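Local coordinates for uncharacterized protein (Escherichia coli O157:H7, PDB 4ZV9) that is of unknown function but belongs to the dienelactone hydrolase family of alpha/beta-hydrolases, and so probably acts as a hydrolase, at residues A[31-45]-A[62-74]. Sequence-based numbering, arbitrary orientation.
Sequences YLVKPAKMSGKTPAV and ARRVAKAGYIALA
Strand 71-74 lies between two strands, antiparallel to 31-35 (170° between directions) and parallel to 42-45 (23°), each axis approaching to 4.7 Å. This is the N-terminal part of the alpha/beta-hydrolase sheet, with strand 12-21 outside 28-35. Strand 42-48, helix 56-67 and strand 71-75 form a beta-alpha-beta crossover, and 28-35 borders the returning strand. Y31 pairs with A74 and V33 with A72 through reciprocal N-H...O bonds. On the other edge, I71 N bonds to P43 O, V45 N to I71 O, and L73 N to V45 O.

One sheet face, with Y31, V33, V45, A72 and A74, meets the helix. V33 packs on it with both methyls: CG1 presses on A66 CB at 3.4 Å, a tight carbon pair, while CG2 lies against A62 CB. Further along, V45 CB meets V65 CG1 at 3.9 Å. F234 of helix 220-237 also touches V45.

The opposite face carries L32, A44, I71 and L73, and M114 of helix 100-116 touches L32, A44 and L73. I71 touches both neighbouring strands. Its CG2 meets L32 CD1 at 3.6 Å; its CG1 reaches T42 CB and the selenomethionine methyl M38 CE, although M38 is poorly ordered.

Between helix and strand, G69 closes a Schellman motif with positive phi. P35 CG sits 3.7 Å from G69 C. Y70, the next residue, has P43 CB at the edge of its ring, 4.0 Å from CD1.

The first torsion of Y31 turns CG away from its own N, which lays the ring edge against A62 CB and brings the hydroxyl to R63. The R63 guanidinium is also held by V5 O through NE and by D60 through NH2. Its plane stands 86° from the tyrosine ring, and NH1 donates within that plane to Y31 OH at 2.9 Å.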
# COMPACT_ATOMS: atom_id res chain seq x y z
N TYR A 31 -3.71 -5.52 10.62
CA TYR A 31 -2.43 -5.78 11.27
C TYR A 31 -1.73 -4.43 11.46
O TYR A 31 -1.37 -3.76 10.48
CB TYR A 31 -1.62 -6.71 10.39
CG TYR A 31 -0.29 -7.20 10.95
CD1 TYR A 31 -0.24 -7.98 12.10
CD2 TYR A 31 0.90 -6.98 10.25
CE1 TYR A 31 0.97 -8.49 12.56
CE2 TYR A 31 2.10 -7.49 10.70
CZ TYR A 31 2.14 -8.21 11.85
OH TYR A 31 3.36 -8.71 12.29
N LEU A 32 -1.61 -4.00 12.71
CA LEU A 32 -1.01 -2.72 13.04
C LEU A 32 0.40 -2.94 13.59
O LEU A 32 0.56 -3.67 14.58
CB LEU A 32 -1.86 -2.02 14.11
CG LEU A 32 -1.41 -0.63 14.60
CD1 LEU A 32 -1.66 0.40 13.52
CD2 LEU A 32 -2.20 -0.24 15.85
N VAL A 33 1.41 -2.30 12.99
CA VAL A 33 2.78 -2.43 13.47
C VAL A 33 3.38 -1.06 13.75
O VAL A 33 3.34 -0.19 12.89
CB VAL A 33 3.70 -3.17 12.47
CG1 VAL A 33 4.98 -3.60 13.18
CG2 VAL A 33 3.00 -4.39 11.88
N LYS A 34 3.96 -0.89 14.94
CA LYS A 34 4.57 0.38 15.36
C LYS A 34 6.04 0.19 15.68
O LYS A 34 6.45 -0.91 16.06
CB LYS A 34 3.95 0.87 16.67
CG LYS A 34 2.46 1.04 16.67
CD LYS A 34 1.95 1.27 18.09
CE LYS A 34 0.45 1.47 18.07
NZ LYS A 34 -0.16 1.48 19.42
N PRO A 35 6.84 1.27 15.58
CA PRO A 35 8.20 1.20 16.10
C PRO A 35 8.09 0.95 17.61
O PRO A 35 7.23 1.56 18.26
CB PRO A 35 8.76 2.61 15.82
CG PRO A 35 7.93 3.15 14.71
CD PRO A 35 6.56 2.54 14.88
N ALA A 36 8.89 0.04 18.15
CA ALA A 36 8.80 -0.30 19.57
C ALA A 36 9.17 0.86 20.49
O ALA A 36 8.60 1.02 21.57
CB ALA A 36 9.68 -1.50 19.88
N LYS A 37 10.13 1.67 20.06
CA LYS A 37 10.56 2.81 20.83
C LYS A 37 10.07 4.09 20.17
O LYS A 37 10.67 4.57 19.21
CB LYS A 37 12.09 2.81 20.93
CG LYS A 37 12.64 4.00 21.69
CD LYS A 37 14.15 3.96 21.84
CE LYS A 37 14.67 5.28 22.38
NZ LYS A 37 16.15 5.26 22.54
N MSE A 38 8.97 4.64 20.69
CA MSE A 38 8.41 5.88 20.16
C MSE A 38 8.13 6.81 21.31
O MSE A 38 7.39 6.48 22.23
CB MSE A 38 7.15 5.58 19.34
CG MSE A 38 5.91 5.31 20.19
SE MSE A 38 4.64 4.10 19.31
CE MSE A 38 4.66 4.75 17.45
N SER A 39 8.76 7.98 21.28
CA SER A 39 8.52 8.97 22.31
C SER A 39 7.28 9.76 21.91
O SER A 39 6.24 9.67 22.55
CB SER A 39 9.74 9.89 22.48
OG SER A 39 9.89 10.74 21.37
N GLY A 40 7.37 10.49 20.81
CA GLY A 40 6.28 11.36 20.36
C GLY A 40 5.37 10.73 19.32
O GLY A 40 5.46 9.54 19.04
N LYS A 41 4.51 11.56 18.74
CA LYS A 41 3.63 11.12 17.67
C LYS A 41 4.45 10.74 16.44
O LYS A 41 5.49 11.33 16.14
CB LYS A 41 2.62 12.21 17.31
CG LYS A 41 1.53 12.45 18.36
CD LYS A 41 0.74 13.71 17.98
CE LYS A 41 -0.53 13.87 18.79
NZ LYS A 41 -1.59 12.91 18.37
N THR A 42 3.97 9.73 15.72
CA THR A 42 4.68 9.16 14.58
C THR A 42 3.78 9.20 13.33
O THR A 42 2.58 8.97 13.44
CB THR A 42 5.04 7.69 14.90
OG1 THR A 42 5.71 7.61 16.17
CG2 THR A 42 5.93 7.06 13.84
N PRO A 43 4.35 9.45 12.14
CA PRO A 43 3.53 9.40 10.92
C PRO A 43 3.08 7.96 10.61
O PRO A 43 3.68 6.99 11.10
CB PRO A 43 4.47 9.90 9.81
CG PRO A 43 5.70 10.41 10.51
CD PRO A 43 5.77 9.72 11.83
N ALA A 44 2.04 7.83 9.81
CA ALA A 44 1.46 6.53 9.50
C ALA A 44 1.46 6.20 7.99
O ALA A 44 1.45 7.08 7.15
CB ALA A 44 0.04 6.48 10.02
N VAL A 45 1.44 4.90 7.70
CA VAL A 45 1.36 4.40 6.34
C VAL A 45 0.36 3.28 6.30
O VAL A 45 0.42 2.35 7.12
CB VAL A 45 2.71 3.86 5.86
CG1 VAL A 45 2.57 3.24 4.48
CG2 VAL A 45 3.76 4.96 5.86
N ALA A 62 4.48 -4.72 6.28
CA ALA A 62 4.04 -3.83 7.34
C ALA A 62 5.13 -3.70 8.40
O ALA A 62 5.42 -2.59 8.88
CB ALA A 62 2.73 -4.29 7.93
N ARG A 63 5.75 -4.81 8.76
CA ARG A 63 6.85 -4.78 9.71
C ARG A 63 8.07 -4.01 9.16
O ARG A 63 8.71 -3.28 9.91
CB ARG A 63 7.25 -6.18 10.15
CG ARG A 63 6.17 -6.91 10.95
CD ARG A 63 6.70 -8.19 11.59
NE ARG A 63 7.10 -9.20 10.62
CZ ARG A 63 6.29 -10.12 10.10
NH1 ARG A 63 5.00 -10.17 10.40
NH2 ARG A 63 6.79 -11.00 9.24
N ARG A 64 8.34 -4.13 7.86
CA ARG A 64 9.44 -3.35 7.25
C ARG A 64 9.18 -1.85 7.34
O ARG A 64 10.09 -1.07 7.58
CB ARG A 64 9.65 -3.72 5.79
CG ARG A 64 9.96 -5.20 5.56
CD ARG A 64 10.09 -5.51 4.08
NE ARG A 64 9.84 -6.92 3.83
CZ ARG A 64 9.89 -7.50 2.65
NH1 ARG A 64 10.24 -6.80 1.57
NH2 ARG A 64 9.61 -8.80 2.55
N VAL A 65 7.93 -1.45 7.17
CA VAL A 65 7.54 -0.06 7.31
C VAL A 65 7.78 0.43 8.74
O VAL A 65 8.28 1.54 8.95
CB VAL A 65 6.07 0.16 6.90
CG1 VAL A 65 5.62 1.58 7.21
CG2 VAL A 65 5.91 -0.12 5.41
N ALA A 66 7.40 -0.38 9.72
CA ALA A 66 7.61 -0.01 11.11
C ALA A 66 9.11 0.05 11.45
O ALA A 66 9.53 0.89 12.24
CB ALA A 66 6.88 -0.96 12.06
N LYS A 67 9.90 -0.86 10.88
CA LYS A 67 11.36 -0.81 11.09
C LYS A 67 11.94 0.49 10.56
O LYS A 67 12.93 0.97 11.08
CB LYS A 67 12.07 -1.97 10.37
CG LYS A 67 11.91 -3.30 11.07
CD LYS A 67 12.91 -3.48 12.20
CE LYS A 67 14.29 -3.81 11.65
NZ LYS A 67 15.14 -4.30 12.76
N ALA A 68 11.33 1.03 9.50
CA ALA A 68 11.79 2.29 8.92
C ALA A 68 11.34 3.50 9.75
O ALA A 68 11.72 4.62 9.42
CB ALA A 68 11.32 2.41 7.48
N GLY A 69 10.52 3.29 10.77
CA GLY A 69 10.09 4.36 11.69
C GLY A 69 8.67 4.89 11.57
O GLY A 69 8.36 5.94 12.11
N TYR A 70 7.77 4.16 10.91
CA TYR A 70 6.38 4.62 10.74
C TYR A 70 5.38 3.64 11.34
O TYR A 70 5.69 2.45 11.51
CB TYR A 70 6.07 4.80 9.27
CG TYR A 70 7.11 5.67 8.57
CD1 TYR A 70 7.13 7.04 8.77
CD2 TYR A 70 8.09 5.11 7.77
CE1 TYR A 70 8.09 7.84 8.16
CE2 TYR A 70 9.06 5.89 7.15
CZ TYR A 70 9.05 7.26 7.35
OH TYR A 70 10.02 8.05 6.75
N ILE A 71 4.19 4.13 11.69
CA ILE A 71 3.11 3.24 12.14
C ILE A 71 2.48 2.69 10.88
O ILE A 71 2.02 3.46 10.05
CB ILE A 71 2.02 3.95 12.97
CG1 ILE A 71 2.64 4.53 14.25
CG2 ILE A 71 0.93 2.95 13.35
CD1 ILE A 71 1.73 5.47 15.00
N ALA A 72 2.44 1.37 10.74
CA ALA A 72 1.88 0.75 9.55
C ALA A 72 0.58 0.02 9.88
O ALA A 72 0.49 -0.67 10.90
CB ALA A 72 2.89 -0.22 8.96
N LEU A 73 -0.42 0.19 9.04
CA LEU A 73 -1.68 -0.52 9.18
C LEU A 73 -1.99 -1.22 7.86
O LEU A 73 -2.08 -0.56 6.82
CB LEU A 73 -2.81 0.41 9.54
CG LEU A 73 -4.21 -0.22 9.59
CD1 LEU A 73 -4.30 -1.39 10.57
CD2 LEU A 73 -5.23 0.82 9.95
N ALA A 74 -2.11 -2.54 7.91
CA ALA A 74 -2.44 -3.37 6.75
C ALA A 74 -3.79 -4.03 6.98
O ALA A 74 -3.87 -5.02 7.71
CB ALA A 74 -1.36 -4.43 6.54